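Local coordinates for putative glycosyl hydrolase (PDB 3K11), which is of unproven function but, as a member of glycosyl hydrolase family 88, probably acts as a hydrolase on sugar substrates, at residues K33-D44 and D100-R110. Numbering follows the deposited sequence.
Sequences KKDIDRVFAYID and DKRYTDYVQNR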
ATOM      1  N   LYS A  33      -8.326  31.858 -12.162  1.00 23.06           N
ATOM      2  CA  LYS A  33      -8.579  32.398 -13.503  1.00 22.39           C
ATOM      3  C   LYS A  33      -7.284  32.834 -14.202  1.00 26.18           C
ATOM      4  O   LYS A  33      -7.125  32.652 -15.417  1.00 25.64           O
ATOM      5  CB  LYS A  33      -9.589  33.548 -13.414  1.00 24.69           C
ATOM      6  CG  LYS A  33      -9.946  34.252 -14.706  1.00 29.00           C
ATOM      7  CD  LYS A  33     -10.710  33.408 -15.669  1.00 27.78           C
ATOM      8  CE  LYS A  33     -11.511  34.257 -16.651  1.00 33.23           C
ATOM      9  NZ  LYS A  33     -10.632  35.086 -17.494  1.00 26.24           N
ATOM     10  N   LYS A  34      -6.362  33.427 -13.449  1.00 27.60           N
ATOM     11  CA  LYS A  34      -5.071  33.819 -14.004  1.00 29.46           C
ATOM     12  C   LYS A  34      -4.336  32.616 -14.608  1.00 27.83           C
ATOM     13  O   LYS A  34      -3.747  32.690 -15.697  1.00 24.78           O
ATOM     14  CB  LYS A  34      -4.224  34.454 -12.899  1.00 30.96           C
ATOM     15  CG  LYS A  34      -2.816  34.855 -13.323  1.00 37.35           C
ATOM     16  CD  LYS A  34      -2.017  35.443 -12.136  1.00 39.48           C
ATOM     17  CE  LYS A  34      -0.580  35.847 -12.562  1.00 45.99           C
ATOM     18  NZ  LYS A  34       0.225  34.665 -13.061  1.00 45.55           N
ATOM     19  N   ASP A  35      -4.426  31.486 -13.920  1.00 25.05           N
ATOM     20  CA  ASP A  35      -3.749  30.285 -14.365  1.00 26.58           C
ATOM     21  C   ASP A  35      -4.402  29.644 -15.581  1.00 25.81           C
ATOM     22  O   ASP A  35      -3.720  29.307 -16.551  1.00 27.23           O
ATOM     23  CB  ASP A  35      -3.591  29.327 -13.193  1.00 24.58           C
ATOM     24  CG  ASP A  35      -2.511  29.796 -12.198  1.00 34.12           C
ATOM     25  OD1 ASP A  35      -1.653  30.640 -12.537  1.00 30.61           O
ATOM     26  OD2 ASP A  35      -2.512  29.332 -11.049  1.00 30.20           O
ATOM     27  N   ILE A  36      -5.721  29.515 -15.581  1.00 25.28           N
ATOM     28  CA  ILE A  36      -6.375  28.976 -16.795  1.00 25.76           C
ATOM     29  C   ILE A  36      -6.229  29.942 -17.966  1.00 25.04           C
ATOM     30  O   ILE A  36      -6.150  29.516 -19.090  1.00 23.63           O
ATOM     31  CB  ILE A  36      -7.833  28.450 -16.574  1.00 24.38           C
ATOM     32  CG1 ILE A  36      -8.800  29.559 -16.124  1.00 24.60           C
ATOM     33  CG2 ILE A  36      -7.816  27.275 -15.620  1.00 23.12           C
ATOM     34  CD1 ILE A  36     -10.315  29.190 -16.201  1.00 22.93           C
ATOM     35  N   ASP A  37      -6.179  31.242 -17.705  1.00 24.67           N
ATOM     36  CA  ASP A  37      -5.945  32.230 -18.786  1.00 23.66           C
ATOM     37  C   ASP A  37      -4.560  32.036 -19.419  1.00 24.33           C
ATOM     38  O   ASP A  37      -4.406  32.188 -20.624  1.00 24.31           O
ATOM     39  CB  ASP A  37      -6.070  33.643 -18.244  1.00 24.45           C
ATOM     40  CG  ASP A  37      -7.520  34.153 -18.167  1.00 27.81           C
ATOM     41  OD1 ASP A  37      -8.430  33.567 -18.783  1.00 31.41           O
ATOM     42  OD2 ASP A  37      -7.696  35.200 -17.470  1.00 31.42           O
ATOM     43  N   ARG A  38      -3.564  31.651 -18.619  1.00 26.64           N
ATOM     44  CA  ARG A  38      -2.212  31.370 -19.138  1.00 24.75           C
ATOM     45  C   ARG A  38      -2.213  30.139 -20.042  1.00 25.91           C
ATOM     46  O   ARG A  38      -1.606  30.140 -21.122  1.00 24.00           O
ATOM     47  CB  ARG A  38      -1.195  31.253 -18.004  1.00 25.06           C
ATOM     48  CG  ARG A  38       0.232  31.180 -18.500  1.00 31.47           C
ATOM     49  CD  ARG A  38       1.261  31.465 -17.410  1.00 29.53           C
ATOM     50  NE  ARG A  38       1.367  30.390 -16.427  1.00 26.84           N
ATOM     51  CZ  ARG A  38       0.744  30.371 -15.250  1.00 27.81           C
ATOM     52  NH1 ARG A  38      -0.073  31.349 -14.864  1.00 30.42           N
ATOM     53  NH2 ARG A  38       0.918  29.333 -14.449  1.00 29.42           N
ATOM     54  N   VAL A  39      -2.927  29.098 -19.622  1.00 25.16           N
ATOM     55  CA  VAL A  39      -3.065  27.900 -20.447  1.00 25.60           C
ATOM     56  C   VAL A  39      -3.844  28.252 -21.723  1.00 25.70           C
ATOM     57  O   VAL A  39      -3.460  27.863 -22.829  1.00 24.21           O
ATOM     58  CB  VAL A  39      -3.793  26.759 -19.696  1.00 26.72           C
ATOM     59  CG1 VAL A  39      -4.047  25.616 -20.649  1.00 23.20           C
ATOM     60  CG2 VAL A  39      -2.993  26.306 -18.433  1.00 23.76           C
ATOM     61  N   PHE A  40      -4.936  28.995 -21.571  1.00 24.99           N
ATOM     62  CA  PHE A  40      -5.766  29.354 -22.710  1.00 24.79           C
ATOM     63  C   PHE A  40      -4.970  30.160 -23.740  1.00 24.92           C
ATOM     64  O   PHE A  40      -5.055  29.905 -24.946  1.00 23.26           O
ATOM     65  CB  PHE A  40      -6.980  30.161 -22.237  1.00 24.90           C
ATOM     66  CG  PHE A  40      -7.860  30.627 -23.359  1.00 25.61           C
ATOM     67  CD1 PHE A  40      -8.523  29.713 -24.137  1.00 23.62           C
ATOM     68  CD2 PHE A  40      -7.978  31.982 -23.666  1.00 30.28           C
ATOM     69  CE1 PHE A  40      -9.313  30.106 -25.199  1.00 27.03           C
ATOM     70  CE2 PHE A  40      -8.759  32.387 -24.724  1.00 34.57           C
ATOM     71  CZ  PHE A  40      -9.452  31.441 -25.484  1.00 28.55           C
ATOM     72  N   ALA A  41      -4.210  31.140 -23.281  1.00 26.30           N
ATOM     73  CA  ALA A  41      -3.452  31.991 -24.235  1.00 28.90           C
ATOM     74  C   ALA A  41      -2.474  31.121 -25.009  1.00 31.71           C
ATOM     75  O   ALA A  41      -2.284  31.262 -26.210  1.00 31.56           O
ATOM     76  CB  ALA A  41      -2.715  33.109 -23.501  1.00 28.97           C
ATOM     77  N   TYR A  42      -1.849  30.192 -24.310  1.00 27.34           N
ATOM     78  CA  TYR A  42      -0.911  29.302 -24.953  1.00 26.60           C
ATOM     79  C   TYR A  42      -1.562  28.419 -26.013  1.00 27.51           C
ATOM     80  O   TYR A  42      -1.102  28.353 -27.129  1.00 28.58           O
ATOM     81  CB  TYR A  42      -0.224  28.438 -23.892  1.00 25.58           C
ATOM     82  CG  TYR A  42       0.685  27.394 -24.495  1.00 27.65           C
ATOM     83  CD1 TYR A  42       1.813  27.752 -25.203  1.00 28.88           C
ATOM     84  CD2 TYR A  42       0.424  26.056 -24.336  1.00 24.26           C
ATOM     85  CE1 TYR A  42       2.633  26.782 -25.768  1.00 24.84           C
ATOM     86  CE2 TYR A  42       1.233  25.096 -24.898  1.00 24.80           C
ATOM     87  CZ  TYR A  42       2.335  25.456 -25.598  1.00 27.28           C
ATOM     88  OH  TYR A  42       3.119  24.444 -26.140  1.00 28.52           O
ATOM     89  N   ILE A  43      -2.654  27.748 -25.665  1.00 25.39           N
ATOM     90  CA  ILE A  43      -3.246  26.800 -26.607  1.00 26.53           C
ATOM     91  C   ILE A  43      -3.876  27.530 -27.792  1.00 28.64           C
ATOM     92  O   ILE A  43      -3.973  26.963 -28.865  1.00 29.90           O
ATOM     93  CB  ILE A  43      -4.256  25.839 -25.956  1.00 27.17           C
ATOM     94  CG1 ILE A  43      -5.472  26.589 -25.379  1.00 34.17           C
ATOM     95  CG2 ILE A  43      -3.536  24.975 -24.891  1.00 23.77           C
ATOM     96  CD1 ILE A  43      -6.773  25.943 -25.702  1.00 37.80           C
ATOM     97  N   ASP A  44      -4.311  28.757 -27.558  1.00 24.90           N
ATOM     98  CA  ASP A  44      -4.945  29.557 -28.615  1.00 31.69           C
ATOM     99  C   ASP A  44      -3.962  29.701 -29.806  1.00 35.02           C
ATOM    100  O   ASP A  44      -4.328  29.406 -30.992  1.00 36.51           O
ATOM    101  CB  ASP A  44      -5.319  30.917 -28.036  1.00 29.25           C
ATOM    102  CG  ASP A  44      -6.177  31.761 -28.968  1.00 36.79           C
ATOM    103  OD1 ASP A  44      -6.856  31.209 -29.876  1.00 34.79           O
ATOM    104  OD2 ASP A  44      -6.177  32.980 -28.753  1.00 40.09           O
ATOM    105  N   ASP A 100     -16.331  34.735 -19.148  1.00 32.30           N
ATOM    106  CA  ASP A 100     -15.368  35.200 -20.125  1.00 31.42           C
ATOM    107  C   ASP A 100     -15.759  34.569 -21.475  1.00 31.10           C
ATOM    108  O   ASP A 100     -15.519  33.392 -21.721  1.00 28.47           O
ATOM    109  CB  ASP A 100     -13.955  34.772 -19.678  1.00 29.77           C
ATOM    110  CG  ASP A 100     -12.858  35.367 -20.523  1.00 37.91           C
ATOM    111  OD1 ASP A 100     -13.160  35.868 -21.622  1.00 32.86           O
ATOM    112  OD2 ASP A 100     -11.688  35.322 -20.078  1.00 32.66           O
ATOM    113  N   LYS A 101     -16.325  35.380 -22.364  1.00 30.43           N
ATOM    114  CA  LYS A 101     -16.785  34.906 -23.671  1.00 30.72           C
ATOM    115  C   LYS A 101     -15.669  34.534 -24.617  1.00 28.00           C
ATOM    116  O   LYS A 101     -15.926  33.944 -25.674  1.00 29.28           O
ATOM    117  CB  LYS A 101     -17.639  35.987 -24.333  1.00 30.32           C
ATOM    118  CG  LYS A 101     -18.915  36.314 -23.540  1.00 40.00           C
ATOM    119  N   ARG A 102     -14.440  34.919 -24.303  1.00 26.93           N
ATOM    120  CA  ARG A 102     -13.299  34.528 -25.143  1.00 29.15           C
ATOM    121  C   ARG A 102     -13.218  33.005 -25.248  1.00 27.74           C
ATOM    122  O   ARG A 102     -12.819  32.462 -26.282  1.00 28.30           O
ATOM    123  CB  ARG A 102     -11.974  35.044 -24.585  1.00 28.83           C
ATOM    124  CG  ARG A 102     -11.793  36.579 -24.580  1.00 33.13           C
ATOM    125  CD  ARG A 102     -10.382  36.906 -24.083  1.00 35.40           C
ATOM    126  NE  ARG A 102     -10.154  36.245 -22.793  1.00 39.61           N
ATOM    127  CZ  ARG A 102      -9.015  35.679 -22.377  1.00 38.89           C
ATOM    128  NH1 ARG A 102      -7.909  35.681 -23.108  1.00 36.64           N
ATOM    129  NH2 ARG A 102      -8.990  35.085 -21.204  1.00 35.28           N
ATOM    130  N   TYR A 103     -13.570  32.324 -24.156  1.00 28.85           N
ATOM    131  CA  TYR A 103     -13.494  30.877 -24.127  1.00 26.71           C
ATOM    132  C   TYR A 103     -14.448  30.245 -25.143  1.00 26.72           C
ATOM    133  O   TYR A 103     -14.053  29.361 -25.903  1.00 26.58           O
ATOM    134  CB  TYR A 103     -13.760  30.338 -22.726  1.00 28.77           C
ATOM    135  CG  TYR A 103     -12.812  30.797 -21.642  1.00 26.02           C
ATOM    136  CD1 TYR A 103     -11.461  30.956 -21.871  1.00 29.90           C
ATOM    137  CD2 TYR A 103     -13.266  31.012 -20.361  1.00 32.33           C
ATOM    138  CE1 TYR A 103     -10.612  31.356 -20.862  1.00 29.47           C
ATOM    139  CE2 TYR A 103     -12.402  31.376 -19.336  1.00 35.76           C
ATOM    140  CZ  TYR A 103     -11.085  31.530 -19.587  1.00 29.62           C
ATOM    141  OH  TYR A 103     -10.222  31.909 -18.584  1.00 33.27           O
ATOM    142  N   THR A 104     -15.688  30.717 -25.186  1.00 26.55           N
ATOM    143  CA  THR A 104     -16.621  30.182 -26.176  1.00 26.97           C
ATOM    144  C   THR A 104     -16.331  30.739 -27.575  1.00 26.92           C
ATOM    145  O   THR A 104     -16.569  30.038 -28.570  1.00 27.62           O
ATOM    146  CB  THR A 104     -18.079  30.346 -25.794  1.00 30.00           C
ATOM    147  OG1 THR A 104     -18.259  31.593 -25.142  1.00 27.85           O
ATOM    148  CG2 THR A 104     -18.541  29.180 -24.880  1.00 28.44           C
ATOM    149  N   ASP A 105     -15.786  31.951 -27.674  1.00 27.58           N
ATOM    150  CA  ASP A 105     -15.382  32.481 -28.992  1.00 27.03           C
ATOM    151  C   ASP A 105     -14.379  31.538 -29.652  1.00 28.09           C
ATOM    152  O   ASP A 105     -14.410  31.315 -30.871  1.00 26.58           O
ATOM    153  CB  ASP A 105     -14.696  33.829 -28.876  1.00 25.06           C
ATOM    154  CG  ASP A 105     -15.659  34.977 -28.528  1.00 29.16           C
ATOM    155  OD1 ASP A 105     -16.894  34.767 -28.530  1.00 26.85           O
ATOM    156  OD2 ASP A 105     -15.137  36.078 -28.226  1.00 31.44           O
ATOM    157  N   TYR A 106     -13.467  31.003 -28.851  1.00 27.54           N
ATOM    158  CA  TYR A 106     -12.492  30.042 -29.347  1.00 24.53           C
ATOM    159  C   TYR A 106     -13.152  28.813 -29.935  1.00 25.78           C
ATOM    160  O   TYR A 106     -12.769  28.335 -30.990  1.00 27.69           O
ATOM    161  CB  TYR A 106     -11.565  29.624 -28.187  1.00 26.92           C
ATOM    162  CG  TYR A 106     -10.570  28.551 -28.523  1.00 25.71           C
ATOM    163  CD1 TYR A 106     -10.895  27.202 -28.362  1.00 25.66           C
ATOM    164  CD2 TYR A 106      -9.289  28.863 -28.960  1.00 25.91           C
ATOM    165  CE1 TYR A 106      -9.988  26.206 -28.649  1.00 27.21           C
ATOM    166  CE2 TYR A 106      -8.358  27.848 -29.254  1.00 27.06           C
ATOM    167  CZ  TYR A 106      -8.738  26.523 -29.096  1.00 30.59           C
ATOM    168  OH  TYR A 106      -7.884  25.501 -29.374  1.00 30.70           O
ATOM    169  N   VAL A 107     -14.117  28.255 -29.210  1.00 25.71           N
ATOM    170  CA  VAL A 107     -14.780  27.038 -29.635  1.00 26.11           C
ATOM    171  C   VAL A 107     -15.617  27.333 -30.863  1.00 24.51           C
ATOM    172  O   VAL A 107     -15.618  26.582 -31.832  1.00 25.71           O
ATOM    173  CB  VAL A 107     -15.638  26.427 -28.509  1.00 25.65           C
ATOM    174  CG1 VAL A 107     -16.200  25.090 -28.963  1.00 25.43           C
ATOM    175  CG2 VAL A 107     -14.764  26.209 -27.197  1.00 22.46           C
ATOM    176  N   GLN A 108     -16.360  28.433 -30.814  1.00 25.02           N
ATOM    177  CA  GLN A 108     -17.111  28.885 -31.992  1.00 23.50           C
ATOM    178  C   GLN A 108     -16.212  28.947 -33.230  1.00 25.29           C
ATOM    179  O   GLN A 108     -16.537  28.413 -34.289  1.00 24.54           O
ATOM    180  CB  GLN A 108     -17.717  30.266 -31.723  1.00 26.10           C
ATOM    181  CG  GLN A 108     -18.911  30.286 -30.760  1.00 26.22           C
ATOM    182  CD  GLN A 108     -20.218  29.910 -31.428  1.00 30.17           C
ATOM    183  OE1 GLN A 108     -20.264  29.753 -32.645  1.00 26.42           O
ATOM    184  NE2 GLN A 108     -21.285  29.790 -30.646  1.00 25.64           N
ATOM    185  N   ASN A 109     -15.071  29.600 -33.080  1.00 25.04           N
ATOM    186  CA  ASN A 109     -14.179  29.806 -34.189  1.00 23.64           C
ATOM    187  C   ASN A 109     -13.664  28.498 -34.767  1.00 24.78           C
ATOM    188  O   ASN A 109     -13.705  28.302 -35.980  1.00 25.83           O
ATOM    189  CB  ASN A 109     -13.035  30.694 -33.759  1.00 25.69           C
ATOM    190  CG  ASN A 109     -12.007  30.864 -34.827  1.00 34.20           C
ATOM    191  OD1 ASN A 109     -11.002  30.157 -34.848  1.00 37.50           O
ATOM    192  ND2 ASN A 109     -12.250  31.799 -35.745  1.00 39.23           N
ATOM    193  N   ARG A 110     -13.196  27.604 -33.900  1.00 24.66           N
ATOM    194  CA  ARG A 110     -12.665  26.315 -34.375  1.00 24.35           C
ATOM    195  C   ARG A 110     -13.736  25.433 -35.005  1.00 25.60           C
ATOM    196  O   ARG A 110     -13.507  24.819 -36.049  1.00 24.19           O
ATOM    197  CB  ARG A 110     -11.931  25.566 -33.258  1.00 26.91           C
ATOM    198  CG  ARG A 110     -10.733  26.316 -32.646  1.00 27.59           C
ATOM    199  CD  ARG A 110      -9.843  26.909 -33.675  1.00 30.09           C
ATOM    200  NE  ARG A 110      -8.576  27.407 -33.106  1.00 33.48           N
ATOM    201  CZ  ARG A 110      -8.411  28.586 -32.515  1.00 34.12           C
ATOM    202  NH1 ARG A 110      -9.442  29.398 -32.286  1.00 31.52           N
ATOM    203  NH2 ARG A 110      -7.208  28.953 -32.121  1.00 28.51           N
TER
HETATM  204  O   HOH W   1      -5.870  34.237 -21.661  1.00 32.08           O
HETATM  205  O   HOH W   2      -8.964  32.074 -31.582  1.00 37.97           O
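Phe40 enters an aromatic cluster with Tyr103 and Tyr106 where two near-parallel helices, 29-45 and 101-128, pack side by side in what is, by family, probably an (α/α)6 six-hairpin toroid. The local axes come within 11.8 Å of each other at 25°, a separation filled by large side chains. The tight part is aromatic: Tyr103 drives its ring edge onto one face of Phe40 in a T-shaped pair, planes at 87°, while Phe40 turns its own edge, offset, toward the face of Tyr106. With CG anti to the backbone N (chi1 177°), Phe40 points its ring at helix 101-128, between the two tyrosines. Tyr103 is also a knob in a hole made by Lys33, Ile36, Asp37 and Phe40, and its hydroxyl lies against Asp37 OD1, modelled at a doubtfully short 2.4 Å. Helix 82-98 also touches both tyrosines, Ala94 meeting Tyr103 and Leu91 meeting Tyr106, and Tyr106 OH bonds to Thr47 and Trp84.

The solvent side, around exposed Arg102, is charged and water-linked. Lys33, bent at chi2 and chi4, brings NZ to 2.8 Å from Asp100 OD2 on the anti side of that carboxylate, while Arg102 takes the syn side with NE and NH2. Both cations also pair with Asp37, Lys33 NZ at 2.9 Å from OD2 and Arg102 NH2 at 2.9 Å from OD1. Asp100 is also the N-cap, its OD1 accepting from Arg102 N. Without this carboxylate, as with an alanine here, the helix start is likely to lose its cap and the two cations one of their shared partners. An edge of Phe40 lies over the Arg102 guanidinium face, and a water links Arg102 NH1 to Asp37 O. At the other end, buried Arg110, whose NE is held by Thr47 O, gives NH2 to Asp44 OD1 at 3.2 Å, and a second water bridges Asp44 OD1 to Arg110 NH1, 2.8 Å from each atom.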